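Local coordinates for cobalamin biosynthesis precorrin-6Y methylase (CbiE) (Archaeoglobus fulgidus, PDB 2BB3), which probably methylates a precorrin intermediate on the adenosylcobalamin pathway with S-adenosyl-L-methionine as methyl donor, and here holds the by-product S-adenosyl-L-homocysteine, at residues L130-V135 with E185-E190; P99-L104 with L164-S169; E58-V63 with A92-G97; M23-G28 with T37-E42; G30-Q35 with V126-A131. All blocks are in the same frame, centred on the assembly; numbering follows the deposited sequence.

Along the chain, interaction 4 comes first, packing strand 23-28 against helix 38-46. Interaction 3 lies about 10 Å away between centres and uses strand 91-95, the neighbour of 23-28 in the parallel sheet. Interaction 5 closes a long loop around interaction 3, bringing residues 30-35 onto helix 125-133. Interaction 1 uses the same helix and is joined to interaction 5 by the disulfide Cys-32 to Cys-188, their centres about 7 Å apart. Interaction 2 joins the loop 99-104 to strand 162-167 of the mixed sheet. Interactions 1, 2 and 3 all touch S-adenosyl-L-homocysteine, from the adenine to the amino end, so the cofactor product lies between the two sheets.

Interaction 1: residues L130-V135 with E185-E190; sequences LARLKV and ENLCME. With SAH (S-adenosyl-L-homocysteine), chain C.
Arg-132 reaches from the last turn of helix 125-133 to Cys-188, its NH2 lying 4.0 Å from Cys-188 SG, with the sulfur at the edge of the guanidinium and near its plane. The chain is bent at chi2 (-68°), which brings the guanidinium past Leu-187; there Arg-132 NE is 4.5 Å from Leu-187 CD2, an oblique and loose approach. No hydrogen bond crosses between the two segments. The polar link is made by Glu-192, whose OE2 forms a salt bridge with Arg-132 NH2 and also accepts from Cys-188 N. A covalent tie is added by Cys-188 SG, which is in a disulfide with Cys-32. Hydrogen bonding to the ligand falls to the type II turn from Asn-186 to Met-189. Leu-187 N donates to SAH N1 at 2.9 Å, with a bent angle of 138°, and SAH N6 probably donates back to Leu-187 O, although the position of N6 is less certain. Leu-187 also packs against the base, its CB 3.5 Å from SAH N1. An acceptor at N1 and a donor at N6 are the pattern of an adenine, so this turn reads the base through its backbone, while the Glu-192 carboxylate links it to the helix and the disulfide to the loop holding Cys-32.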
# COMPACT_ATOMS: atom_id res chain seq x y z
N LEU A 130 5.01 -2.35 7.47
CA LEU A 130 4.08 -3.44 7.71
C LEU A 130 4.76 -4.76 7.42
O LEU A 130 4.53 -5.76 8.10
CB LEU A 130 2.84 -3.29 6.83
CG LEU A 130 1.52 -2.85 7.50
CD1 LEU A 130 1.74 -2.22 8.87
CD2 LEU A 130 0.79 -1.94 6.56
N ALA A 131 5.62 -4.77 6.40
CA ALA A 131 6.33 -5.99 6.07
C ALA A 131 7.36 -6.34 7.14
O ALA A 131 7.58 -7.51 7.42
CB ALA A 131 7.00 -5.87 4.72
N ARG A 132 7.99 -5.33 7.74
CA ARG A 132 8.97 -5.60 8.81
C ARG A 132 8.28 -6.16 10.05
O ARG A 132 8.82 -7.03 10.71
CB ARG A 132 9.69 -4.31 9.24
CG ARG A 132 10.56 -3.68 8.18
CD ARG A 132 11.78 -4.53 7.84
NE ARG A 132 12.75 -3.71 7.14
CZ ARG A 132 12.81 -3.57 5.83
NH1 ARG A 132 11.94 -4.21 5.06
NH2 ARG A 132 13.71 -2.74 5.29
N LEU A 133 7.10 -5.63 10.35
CA LEU A 133 6.32 -5.99 11.53
C LEU A 133 5.44 -7.22 11.37
O LEU A 133 4.95 -7.75 12.36
CB LEU A 133 5.39 -4.84 11.92
CG LEU A 133 5.98 -3.48 12.31
CD1 LEU A 133 4.90 -2.43 12.26
CD2 LEU A 133 6.57 -3.58 13.71
N LYS A 134 5.24 -7.67 10.13
CA LYS A 134 4.37 -8.83 9.87
C LYS A 134 2.94 -8.46 10.28
O LYS A 134 2.22 -9.28 10.85
CB LYS A 134 4.82 -10.08 10.66
CG LYS A 134 6.27 -10.49 10.45
CD LYS A 134 6.56 -10.80 8.98
CE LYS A 134 7.99 -11.26 8.79
NZ LYS A 134 8.30 -12.45 9.62
N VAL A 135 2.54 -7.22 10.02
CA VAL A 135 1.20 -6.76 10.38
C VAL A 135 0.39 -6.43 9.12
O VAL A 135 0.92 -5.86 8.17
CB VAL A 135 1.27 -5.50 11.29
CG1 VAL A 135 -0.12 -4.93 11.51
CG2 VAL A 135 1.89 -5.90 12.65
N GLU A 185 12.71 3.87 11.54
CA GLU A 185 13.41 5.02 10.99
C GLU A 185 14.22 4.75 9.75
O GLU A 185 14.96 3.76 9.65
CB GLU A 185 14.36 5.59 12.06
CG GLU A 185 13.66 5.88 13.37
CD GLU A 185 14.63 6.27 14.47
OE1 GLU A 185 15.55 5.47 14.77
OE2 GLU A 185 14.47 7.36 15.05
N ASN A 186 14.08 5.66 8.79
CA ASN A 186 14.84 5.59 7.56
C ASN A 186 14.80 4.21 6.90
O ASN A 186 15.84 3.68 6.51
CB ASN A 186 16.28 5.99 7.87
CG ASN A 186 16.36 7.16 8.84
OD1 ASN A 186 15.65 8.16 8.68
ND2 ASN A 186 17.21 7.04 9.85
N LEU A 187 13.61 3.64 6.76
CA LEU A 187 13.48 2.34 6.14
C LEU A 187 14.16 2.34 4.78
O LEU A 187 13.96 3.24 3.96
CB LEU A 187 12.00 1.96 6.00
CG LEU A 187 11.32 1.75 7.35
CD1 LEU A 187 9.83 1.46 7.18
CD2 LEU A 187 12.00 0.59 8.09
N CYS A 188 15.00 1.33 4.56
CA CYS A 188 15.72 1.19 3.30
C CYS A 188 16.72 2.29 2.99
O CYS A 188 17.10 2.47 1.85
CB CYS A 188 14.72 1.10 2.16
SG CYS A 188 14.10 -0.57 1.90
N MSE A 189 17.14 3.04 4.00
CA MSE A 189 18.13 4.09 3.80
C MSE A 189 19.37 3.73 4.62
O MSE A 189 19.31 2.87 5.50
CB MSE A 189 17.58 5.44 4.24
CG MSE A 189 16.31 5.88 3.50
SE MSE A 189 15.51 7.46 4.28
CE MSE A 189 13.90 7.47 3.29
N GLU A 190 20.47 4.40 4.33
CA GLU A 190 21.72 4.15 5.03
C GLU A 190 21.54 4.00 6.54
O GLU A 190 22.02 3.03 7.14
CB GLU A 190 22.69 5.31 4.77
CG GLU A 190 22.24 6.64 5.36
CD GLU A 190 22.91 6.95 6.69
OE1 GLU A 190 22.40 7.82 7.43
OE2 GLU A 190 23.96 6.35 7.00
N SAH C . 4.42 9.02 -0.18
CA SAH C . 5.24 8.50 0.84
CB SAH C . 5.05 9.25 2.16
CG SAH C . 5.28 10.75 2.30
SD SAH C . 4.71 11.57 3.77
C SAH C . 4.99 7.03 0.91
O SAH C . 5.80 6.52 1.58
OXT SAH C . 4.06 6.51 0.36
C5' SAH C . 6.36 11.45 4.41
C4' SAH C . 6.50 10.56 5.63
O4' SAH C . 6.58 9.22 5.34
C3' SAH C . 7.62 10.88 6.57
O3' SAH C . 7.36 11.91 7.42
C2' SAH C . 7.76 9.58 7.27
O2' SAH C . 6.96 9.49 8.37
C1' SAH C . 7.32 8.57 6.27
N9 SAH C . 8.45 8.00 5.58
C8 SAH C . 8.76 8.22 4.34
N7 SAH C . 9.79 7.53 3.98
C5 SAH C . 10.16 6.84 4.99
C6 SAH C . 11.17 5.96 5.15
N6 SAH C . 12.01 5.66 4.22
N1 SAH C . 11.31 5.37 6.32
C2 SAH C . 10.47 5.67 7.32
N3 SAH C . 9.49 6.52 7.14
C4 SAH C . 9.34 7.12 6.00

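Interaction 2: residues P99-L104 with L164-S169; sequences PMVAGL and LILADS. With SAH (S-adenosyl-L-homocysteine), chain C.
Leu-166 lays its CD1 methyl against Val-101, 3.7 Å from Val-101 CG1, the two side chains crossing at about a right angle. The same methyl also meets Ala-102, with Leu-166 CD1 4.1 Å from Ala-102 CB, so one branch of the leucine meets both Val-101 and Ala-102. In Val-101, CG1 stands opposite the backbone N (chi1 172°), which turns it to the leucine, while CB lies 3.4 Å from SAH OXT. Leu-166 belongs to strand 162-167 of the mixed sheet and Val-101 to the loop following strand 91-95 of the parallel sheet; the contact thus bridges the two alpha/beta domains of a tetrapyrrole methylase, whose cleft holds the cofactor. The ligand runs along this bridge. SAH N donates to Val-101 O at 3.2 Å. Further along, Ala-102 CB comes within 3.5 Å of SAH SD, and Leu-166 CB packs near SAH O2'. At the ribose, Ala-167 O lies 2.7 Å from SAH O2' and also near SAH O3'. Asp-136 of the second subunit accepts from the backbone N of Ala-102 and of Gly-103, holding the loop from across the dimer interface.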
# COMPACT_ATOMS: atom_id res chain seq x y z
N PRO A 99 2.02 7.66 -4.10
CA PRO A 99 1.37 8.98 -4.22
C PRO A 99 0.12 9.19 -3.35
O PRO A 99 -0.15 10.30 -2.92
CB PRO A 99 1.03 9.07 -5.72
CG PRO A 99 1.95 8.05 -6.38
CD PRO A 99 1.99 6.94 -5.39
N MSE A 100 -0.63 8.14 -3.11
CA MSE A 100 -1.84 8.26 -2.31
C MSE A 100 -1.65 7.87 -0.83
O MSE A 100 -2.53 7.27 -0.22
CB MSE A 100 -2.96 7.44 -2.95
CG MSE A 100 -3.58 8.08 -4.22
SE MSE A 100 -4.39 9.85 -3.90
CE MSE A 100 -2.93 10.90 -4.64
N VAL A 101 -0.46 8.15 -0.30
CA VAL A 101 -0.17 7.93 1.11
C VAL A 101 0.46 9.24 1.58
O VAL A 101 1.61 9.54 1.23
CB VAL A 101 0.86 6.79 1.38
CG1 VAL A 101 1.22 6.78 2.86
CG2 VAL A 101 0.29 5.43 0.96
N ALA A 102 -0.29 10.03 2.34
CA ALA A 102 0.19 11.31 2.84
C ALA A 102 0.73 12.07 1.65
O ALA A 102 1.77 12.73 1.74
CB ALA A 102 1.28 11.10 3.86
N GLY A 103 0.03 11.96 0.53
CA GLY A 103 0.50 12.62 -0.67
C GLY A 103 -0.18 13.93 -1.02
O GLY A 103 -0.55 14.73 -0.16
N LEU A 104 -0.36 14.12 -2.32
CA LEU A 104 -0.95 15.32 -2.86
C LEU A 104 -2.48 15.32 -2.89
O LEU A 104 -3.09 16.33 -3.19
CB LEU A 104 -0.41 15.55 -4.29
CG LEU A 104 1.10 15.79 -4.38
CD1 LEU A 104 1.50 15.95 -5.84
CD2 LEU A 104 1.50 17.03 -3.57
N LEU A 164 -0.44 3.36 12.74
CA LEU A 164 0.80 3.39 11.98
C LEU A 164 0.86 4.88 11.64
O LEU A 164 0.15 5.36 10.75
CB LEU A 164 0.70 2.52 10.72
CG LEU A 164 2.06 1.99 10.24
CD1 LEU A 164 2.66 1.09 11.32
CD2 LEU A 164 1.91 1.21 8.95
N ILE A 165 1.69 5.62 12.36
CA ILE A 165 1.79 7.06 12.17
C ILE A 165 2.97 7.48 11.32
O ILE A 165 4.10 7.10 11.59
CB ILE A 165 1.92 7.77 13.55
CG1 ILE A 165 0.78 7.34 14.47
CG2 ILE A 165 1.92 9.28 13.37
CD1 ILE A 165 1.04 7.66 15.96
N LEU A 166 2.72 8.24 10.27
CA LEU A 166 3.82 8.73 9.45
C LEU A 166 4.25 10.00 10.16
O LEU A 166 3.54 11.01 10.13
CB LEU A 166 3.36 9.02 8.02
CG LEU A 166 2.78 7.82 7.26
CD1 LEU A 166 3.04 7.96 5.80
CD2 LEU A 166 3.43 6.54 7.73
N ALA A 167 5.41 9.96 10.82
CA ALA A 167 5.86 11.12 11.55
C ALA A 167 7.21 11.66 11.13
O ALA A 167 7.93 11.05 10.35
CB ALA A 167 5.90 10.78 13.05
N ASP A 168 7.51 12.86 11.62
CA ASP A 168 8.80 13.46 11.36
C ASP A 168 9.31 13.74 12.76
O ASP A 168 8.59 13.47 13.70
CB ASP A 168 8.70 14.73 10.50
CG ASP A 168 7.87 15.81 11.13
OD1 ASP A 168 7.67 15.79 12.36
OD2 ASP A 168 7.43 16.70 10.37
N SER A 169 10.51 14.29 12.89
CA SER A 169 11.13 14.54 14.18
C SER A 169 10.37 15.45 15.14
O SER A 169 10.68 15.51 16.33
CB SER A 169 12.56 15.08 13.99
OG SER A 169 12.58 16.32 13.29
N SAH C . 4.42 9.02 -0.18
CA SAH C . 5.24 8.50 0.84
CB SAH C . 5.05 9.25 2.16
CG SAH C . 5.28 10.75 2.30
SD SAH C . 4.71 11.57 3.77
C SAH C . 4.99 7.03 0.91
O SAH C . 5.80 6.52 1.58
OXT SAH C . 4.06 6.51 0.36
C5' SAH C . 6.36 11.45 4.41
C4' SAH C . 6.50 10.56 5.63
O4' SAH C . 6.58 9.22 5.34
C3' SAH C . 7.62 10.88 6.57
O3' SAH C . 7.36 11.91 7.42
C2' SAH C . 7.76 9.58 7.27
O2' SAH C . 6.96 9.49 8.37
C1' SAH C . 7.32 8.57 6.27
N9 SAH C . 8.45 8.00 5.58
C8 SAH C . 8.76 8.22 4.34
N7 SAH C . 9.79 7.53 3.98
C5 SAH C . 10.16 6.84 4.99
C6 SAH C . 11.17 5.96 5.15
N6 SAH C . 12.01 5.66 4.22
N1 SAH C . 11.31 5.37 6.32
C2 SAH C . 10.47 5.67 7.32
N3 SAH C . 9.49 6.52 7.14
C4 SAH C . 9.34 7.12 6.00

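Interaction 3: residues E58-V63 with A92-G97; sequences ELAGVV and AVISTG. With SAH (S-adenosyl-L-homocysteine), chain C.
A Schellman motif ends helix 54-59 and sets Ala-60 and Val-62 down on Ile-94, in a central strand of the parallel sheet. Gly-61 makes the reversal with positive phi (68°), and its N bonds back to Glu-58 O at 2.7 Å. The contact itself is wholly apolar and converges on one methyl: Ile-94 CD1 lies 3.7 Å from Ala-60 CB and 3.8 Å from Val-62 CG2. Beyond CB the isoleucine is extended (chi2 -177°), which carries CD1 up to both partners. Past the strand the backbone turns to the ligand, where Thr-96 O accepts from SAH N at 2.7 Å. Gly-97 follows with its CA 3.7 Å from SAH C, so the backbone passes close to the carboxylate end of the ligand. Around the contact, Ala-56 of helix 54-59 also covers Ile-94, Ile-44 of helix 38-46 packs on both Val-62 and Ile-94, and Val-27 comes in from neighbouring strand 23-28.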
# COMPACT_ATOMS: atom_id res chain seq x y z
N GLU A 58 15.76 11.11 -7.20
CA GLU A 58 16.90 10.23 -6.97
C GLU A 58 16.42 8.78 -6.99
O GLU A 58 16.89 7.97 -7.80
CB GLU A 58 17.58 10.57 -5.62
CG GLU A 58 18.41 11.86 -5.64
CD GLU A 58 19.03 12.24 -4.29
OE1 GLU A 58 20.05 12.97 -4.28
OE2 GLU A 58 18.49 11.83 -3.23
N LEU A 59 15.46 8.48 -6.13
CA LEU A 59 14.88 7.15 -6.02
C LEU A 59 14.50 6.56 -7.37
O LEU A 59 14.87 5.43 -7.67
CB LEU A 59 13.65 7.18 -5.11
CG LEU A 59 13.94 6.85 -3.64
CD1 LEU A 59 12.74 7.20 -2.74
CD2 LEU A 59 14.28 5.37 -3.56
N ALA A 60 13.79 7.33 -8.18
CA ALA A 60 13.37 6.87 -9.50
C ALA A 60 14.51 6.88 -10.52
O ALA A 60 14.31 6.54 -11.69
CB ALA A 60 12.21 7.74 -10.00
N GLY A 61 15.70 7.29 -10.09
CA GLY A 61 16.85 7.32 -10.99
C GLY A 61 16.83 8.33 -12.12
O GLY A 61 17.33 8.06 -13.22
N VAL A 62 16.26 9.51 -11.88
CA VAL A 62 16.19 10.54 -12.90
C VAL A 62 16.59 11.93 -12.42
O VAL A 62 16.39 12.91 -13.14
CB VAL A 62 14.77 10.62 -13.49
CG1 VAL A 62 14.47 9.38 -14.32
CG2 VAL A 62 13.76 10.76 -12.36
N VAL A 63 17.17 12.02 -11.23
CA VAL A 63 17.57 13.32 -10.70
C VAL A 63 18.60 14.01 -11.58
O VAL A 63 18.75 15.23 -11.52
CB VAL A 63 18.15 13.22 -9.26
CG1 VAL A 63 19.52 12.53 -9.28
CG2 VAL A 63 18.28 14.61 -8.65
N ALA A 92 5.12 14.56 -15.91
CA ALA A 92 5.08 13.48 -14.94
C ALA A 92 5.56 14.09 -13.63
O ALA A 92 6.51 14.88 -13.62
CB ALA A 92 5.99 12.36 -15.36
N VAL A 93 4.88 13.76 -12.55
CA VAL A 93 5.27 14.24 -11.25
C VAL A 93 5.56 12.96 -10.50
O VAL A 93 4.75 12.03 -10.50
CB VAL A 93 4.13 14.99 -10.54
CG1 VAL A 93 4.59 15.48 -9.17
CG2 VAL A 93 3.67 16.17 -11.39
N ILE A 94 6.73 12.90 -9.88
CA ILE A 94 7.13 11.74 -9.12
C ILE A 94 7.01 12.09 -7.65
O ILE A 94 7.51 13.11 -7.20
CB ILE A 94 8.58 11.35 -9.41
CG1 ILE A 94 8.74 11.06 -10.91
CG2 ILE A 94 8.95 10.11 -8.60
CD1 ILE A 94 10.15 10.58 -11.28
N SER A 95 6.31 11.24 -6.91
CA SER A 95 6.11 11.43 -5.48
C SER A 95 6.94 10.36 -4.80
O SER A 95 7.14 9.29 -5.37
CB SER A 95 4.63 11.22 -5.14
OG SER A 95 4.42 11.21 -3.75
N THR A 96 7.44 10.63 -3.60
CA THR A 96 8.20 9.59 -2.90
C THR A 96 7.22 8.49 -2.52
O THR A 96 6.03 8.76 -2.29
CB THR A 96 8.84 10.07 -1.60
OG1 THR A 96 7.87 10.79 -0.84
CG2 THR A 96 10.05 10.94 -1.88
N GLY A 97 7.73 7.27 -2.46
CA GLY A 97 6.90 6.13 -2.13
C GLY A 97 5.66 5.99 -3.00
O GLY A 97 5.75 5.91 -4.23
N SAH C . 4.42 9.02 -0.18
CA SAH C . 5.24 8.50 0.84
CB SAH C . 5.05 9.25 2.16
CG SAH C . 5.28 10.75 2.30
SD SAH C . 4.71 11.57 3.77
C SAH C . 4.99 7.03 0.91
O SAH C . 5.80 6.52 1.58
OXT SAH C . 4.06 6.51 0.36
C5' SAH C . 6.36 11.45 4.41
C4' SAH C . 6.50 10.56 5.63
O4' SAH C . 6.58 9.22 5.34
C3' SAH C . 7.62 10.88 6.57
O3' SAH C . 7.36 11.91 7.42
C2' SAH C . 7.76 9.58 7.27
O2' SAH C . 6.96 9.49 8.37
C1' SAH C . 7.32 8.57 6.27
N9 SAH C . 8.45 8.00 5.58
C8 SAH C . 8.76 8.22 4.34
N7 SAH C . 9.79 7.53 3.98
C5 SAH C . 10.16 6.84 4.99
C6 SAH C . 11.17 5.96 5.15
N6 SAH C . 12.01 5.66 4.22
N1 SAH C . 11.31 5.37 6.32
C2 SAH C . 10.47 5.67 7.32
N3 SAH C . 9.49 6.52 7.14
C4 SAH C . 9.34 7.12 6.00

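Interaction 4: residues M23-G28 with T37-E42; sequences MIWIVG and TERAKE
Arg-39 and Ala-40 are what helix 38-46 sets against Trp-25 and Gly-28 of strand 23-28, and the residues just before them start the helix. Thr-37 is its N-cap: OG1 accepts from Ala-40 N at 3.3 Å, with an N-H...O angle of 153°. Across the dimer interface, Glu-38 forms a salt bridge with Lys-41 of the second subunit. At Arg-39 the extended chain (chi3 180°) takes the guanidinium out to the indole, where NH2 is 4.3 Å from Trp-25 CH2. The nitrogen lies at the ring edge, near its plane, while CH2 sits over one face of the guanidinium, toward its rim; the ring therefore meets the cation with its edge. Ala-40 points its methyl at the strand end, CB 4.5 Å from Gly-28 O, close to Val-27. Lys-41 N takes up the helical pattern by bonding to Thr-37 O, and its NZ pairs with Glu-38 of the second subunit. Strand, loop and helix form the first half of a beta-alpha-beta crossover leading to parallel strand 49-52, with strand 91-95 between the two.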
# COMPACT_ATOMS: atom_id res chain seq x y z
N MSE A 23 -3.41 15.92 -19.87
CA MSE A 23 -3.38 15.30 -18.55
C MSE A 23 -1.97 14.89 -18.14
O MSE A 23 -1.16 14.49 -18.98
CB MSE A 23 -4.28 14.07 -18.54
CG MSE A 23 -3.88 13.01 -19.54
SE MSE A 23 -2.49 11.81 -18.93
CE MSE A 23 -3.18 10.21 -19.80
N ILE A 24 -1.70 14.99 -16.84
CA ILE A 24 -0.41 14.63 -16.29
C ILE A 24 -0.50 13.36 -15.45
O ILE A 24 -1.58 12.92 -15.08
CB ILE A 24 0.15 15.74 -15.35
CG1 ILE A 24 -0.67 15.81 -14.07
CG2 ILE A 24 0.15 17.09 -16.06
CD1 ILE A 24 -0.06 16.68 -12.99
N TRP A 25 0.65 12.77 -15.16
CA TRP A 25 0.71 11.59 -14.32
C TRP A 25 1.42 11.94 -13.03
O TRP A 25 2.30 12.80 -13.00
CB TRP A 25 1.49 10.46 -14.99
CG TRP A 25 0.72 9.61 -15.94
CD1 TRP A 25 0.61 9.78 -17.29
CD2 TRP A 25 -0.01 8.41 -15.62
NE1 TRP A 25 -0.12 8.75 -17.84
CE2 TRP A 25 -0.51 7.90 -16.84
CE3 TRP A 25 -0.27 7.71 -14.44
CZ2 TRP A 25 -1.27 6.73 -16.91
CZ3 TRP A 25 -1.02 6.54 -14.50
CH2 TRP A 25 -1.51 6.06 -15.73
N ILE A 26 1.02 11.30 -11.94
CA ILE A 26 1.69 11.46 -10.66
C ILE A 26 2.06 10.02 -10.39
O ILE A 26 1.18 9.18 -10.22
CB ILE A 26 0.79 12.00 -9.53
CG1 ILE A 26 0.34 13.44 -9.83
CG2 ILE A 26 1.58 11.99 -8.22
CD1 ILE A 26 -0.44 14.12 -8.69
N VAL A 27 3.36 9.73 -10.41
CA VAL A 27 3.85 8.38 -10.21
C VAL A 27 4.69 8.22 -8.95
O VAL A 27 5.43 9.12 -8.57
CB VAL A 27 4.73 7.94 -11.41
CG1 VAL A 27 4.05 8.34 -12.72
CG2 VAL A 27 6.08 8.59 -11.32
N GLY A 28 4.57 7.07 -8.31
CA GLY A 28 5.35 6.82 -7.12
C GLY A 28 6.74 6.35 -7.48
O GLY A 28 6.94 5.63 -8.47
N THR A 37 7.79 0.28 -10.81
CA THR A 37 7.06 -0.67 -11.65
C THR A 37 7.24 -0.40 -13.14
O THR A 37 7.48 0.74 -13.56
CB THR A 37 5.54 -0.67 -11.34
OG1 THR A 37 4.98 0.62 -11.65
CG2 THR A 37 5.31 -0.97 -9.87
N GLU A 38 7.14 -1.46 -13.94
CA GLU A 38 7.31 -1.37 -15.39
C GLU A 38 6.44 -0.27 -15.98
O GLU A 38 6.84 0.40 -16.94
CB GLU A 38 6.96 -2.70 -16.06
CG GLU A 38 7.45 -3.94 -15.32
CD GLU A 38 7.29 -5.23 -16.12
OE1 GLU A 38 6.31 -5.33 -16.91
OE2 GLU A 38 8.13 -6.15 -15.95
N ARG A 39 5.25 -0.07 -15.42
CA ARG A 39 4.38 0.97 -15.94
C ARG A 39 4.91 2.35 -15.56
O ARG A 39 4.87 3.28 -16.36
CB ARG A 39 2.96 0.77 -15.43
CG ARG A 39 1.91 1.42 -16.31
CD ARG A 39 0.50 1.03 -15.88
NE ARG A 39 -0.53 1.64 -16.71
CZ ARG A 39 -1.83 1.63 -16.42
NH1 ARG A 39 -2.25 1.02 -15.31
NH2 ARG A 39 -2.70 2.22 -17.22
N ALA A 40 5.44 2.47 -14.34
CA ALA A 40 6.00 3.74 -13.90
C ALA A 40 7.16 4.16 -14.83
O ALA A 40 7.24 5.31 -15.25
CB ALA A 40 6.50 3.63 -12.46
N LYS A 41 8.04 3.22 -15.15
CA LYS A 41 9.19 3.51 -16.01
C LYS A 41 8.74 3.93 -17.40
O LYS A 41 9.31 4.84 -17.99
CB LYS A 41 10.11 2.29 -16.10
CG LYS A 41 10.68 1.86 -14.76
CD LYS A 41 11.50 0.58 -14.86
CE LYS A 41 11.60 -0.10 -13.50
NZ LYS A 41 12.57 -1.24 -13.48
N GLU A 42 7.72 3.26 -17.93
CA GLU A 42 7.23 3.60 -19.26
C GLU A 42 6.69 5.02 -19.25
O GLU A 42 6.99 5.82 -20.14
CB GLU A 42 6.16 2.60 -19.68
CG GLU A 42 6.67 1.16 -19.76
CD GLU A 42 5.58 0.16 -20.09
OE1 GLU A 42 5.87 -1.07 -20.09
OE2 GLU A 42 4.44 0.60 -20.36

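Interaction 5: residues G30-Q35 with V126-A131; sequences GTCRGQ and VQVALA
The Gln-35 amide turns its NE2 to Val-128, 4.2 Å from CG2, while its OE1 takes two backbone donors at different inclinations to the amide plane. Thr-31 N approaches in that plane, at a C=O...N angle of 158°; Cys-32 N comes from above it, 48° out, yet makes the shorter bond, 2.8 Å to Gln-35 OE1. These two bonds probably help hold the shape of the glycine-containing loop after strand 23-28, in the parallel-sheet domain of this tetrapyrrole methylase, where it faces helix 125-133. Val-128 is the helix residue that meets the loop. Its CG2 lies opposite the carbonyl carbon, beside the backbone N, and touches three side chains at once: besides the amide nitrogen, Thr-31 CB is 4.0 Å from Val-128 CG2, and Cys-32 SG is 4.0 Å from the same methyl. Val-128 also packs on Leu-187, so the valine fills the corner between this loop and the adenine-binding turn. Thr-31 itself touches S-adenosyl-L-homocysteine. On the far side of the helix, Val-126 faces Leu-164 and Leu-166 of strand 162-167. Thr-31 keeps its OG1 bonded to Ile-123 O, while its CG2 stands 4.1 Å from Val-128 CG2.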
# COMPACT_ATOMS: atom_id res chain seq x y z
N GLY A 30 8.55 4.78 -5.16
CA GLY A 30 8.81 3.64 -4.31
C GLY A 30 9.55 4.09 -3.06
O GLY A 30 9.73 5.29 -2.84
N THR A 31 10.01 3.14 -2.26
CA THR A 31 10.69 3.48 -1.01
C THR A 31 12.14 3.04 -1.01
O THR A 31 13.02 3.78 -0.59
CB THR A 31 9.97 2.82 0.18
OG1 THR A 31 8.60 3.24 0.19
CG2 THR A 31 10.64 3.22 1.49
N CYS A 32 12.36 1.82 -1.51
CA CYS A 32 13.68 1.21 -1.61
C CYS A 32 14.09 1.15 -3.07
O CYS A 32 13.26 1.35 -3.95
CB CYS A 32 13.62 -0.20 -1.05
SG CYS A 32 12.68 -0.23 0.50
N ARG A 33 15.36 0.88 -3.32
CA ARG A 33 15.85 0.78 -4.68
C ARG A 33 15.25 -0.46 -5.32
O ARG A 33 15.15 -1.51 -4.67
CB ARG A 33 17.39 0.70 -4.69
CG ARG A 33 18.09 1.99 -4.25
CD ARG A 33 17.87 3.10 -5.27
NE ARG A 33 17.83 4.43 -4.65
CZ ARG A 33 18.87 5.26 -4.55
NH1 ARG A 33 20.06 4.92 -5.02
NH2 ARG A 33 18.70 6.44 -3.96
N GLY A 34 14.85 -0.35 -6.58
CA GLY A 34 14.27 -1.48 -7.28
C GLY A 34 12.83 -1.79 -6.90
O GLY A 34 12.42 -2.95 -6.81
N GLN A 35 12.06 -0.73 -6.65
CA GLN A 35 10.66 -0.89 -6.29
C GLN A 35 9.76 -0.16 -7.26
O GLN A 35 8.55 -0.08 -7.05
CB GLN A 35 10.39 -0.42 -4.87
CG GLN A 35 10.87 -1.42 -3.83
CD GLN A 35 10.38 -1.10 -2.45
OE1 GLN A 35 10.29 0.06 -2.07
NE2 GLN A 35 10.07 -2.13 -1.67
N VAL A 126 4.83 2.84 4.33
CA VAL A 126 3.83 2.15 5.11
C VAL A 126 3.91 0.65 4.83
O VAL A 126 3.92 -0.16 5.75
CB VAL A 126 2.40 2.67 4.81
CG1 VAL A 126 1.34 1.62 5.29
CG2 VAL A 126 2.18 4.00 5.54
N GLN A 127 4.00 0.29 3.56
CA GLN A 127 4.11 -1.12 3.20
C GLN A 127 5.40 -1.75 3.70
O GLN A 127 5.40 -2.90 4.17
CB GLN A 127 4.04 -1.30 1.68
CG GLN A 127 2.65 -1.20 1.11
CD GLN A 127 2.67 -1.06 -0.38
OE1 GLN A 127 2.88 0.04 -0.89
NE2 GLN A 127 2.50 -2.17 -1.09
N VAL A 128 6.50 -1.02 3.59
CA VAL A 128 7.77 -1.55 4.04
C VAL A 128 7.72 -1.80 5.56
O VAL A 128 8.17 -2.85 6.01
CB VAL A 128 8.93 -0.59 3.66
CG1 VAL A 128 10.23 -1.03 4.30
CG2 VAL A 128 9.08 -0.57 2.14
N ALA A 129 7.14 -0.87 6.32
CA ALA A 129 7.03 -1.03 7.78
C ALA A 129 6.15 -2.23 8.14
O ALA A 129 6.49 -3.04 9.01
CB ALA A 129 6.46 0.26 8.43
N LEU A 130 5.01 -2.35 7.47
CA LEU A 130 4.08 -3.44 7.71
C LEU A 130 4.76 -4.76 7.42
O LEU A 130 4.53 -5.76 8.10
CB LEU A 130 2.84 -3.29 6.83
CG LEU A 130 1.52 -2.85 7.50
CD1 LEU A 130 1.74 -2.22 8.87
CD2 LEU A 130 0.79 -1.94 6.56
N ALA A 131 5.62 -4.77 6.40
CA ALA A 131 6.33 -5.99 6.07
C ALA A 131 7.36 -6.34 7.14
O ALA A 131 7.58 -7.51 7.42
CB ALA A 131 7.00 -5.87 4.72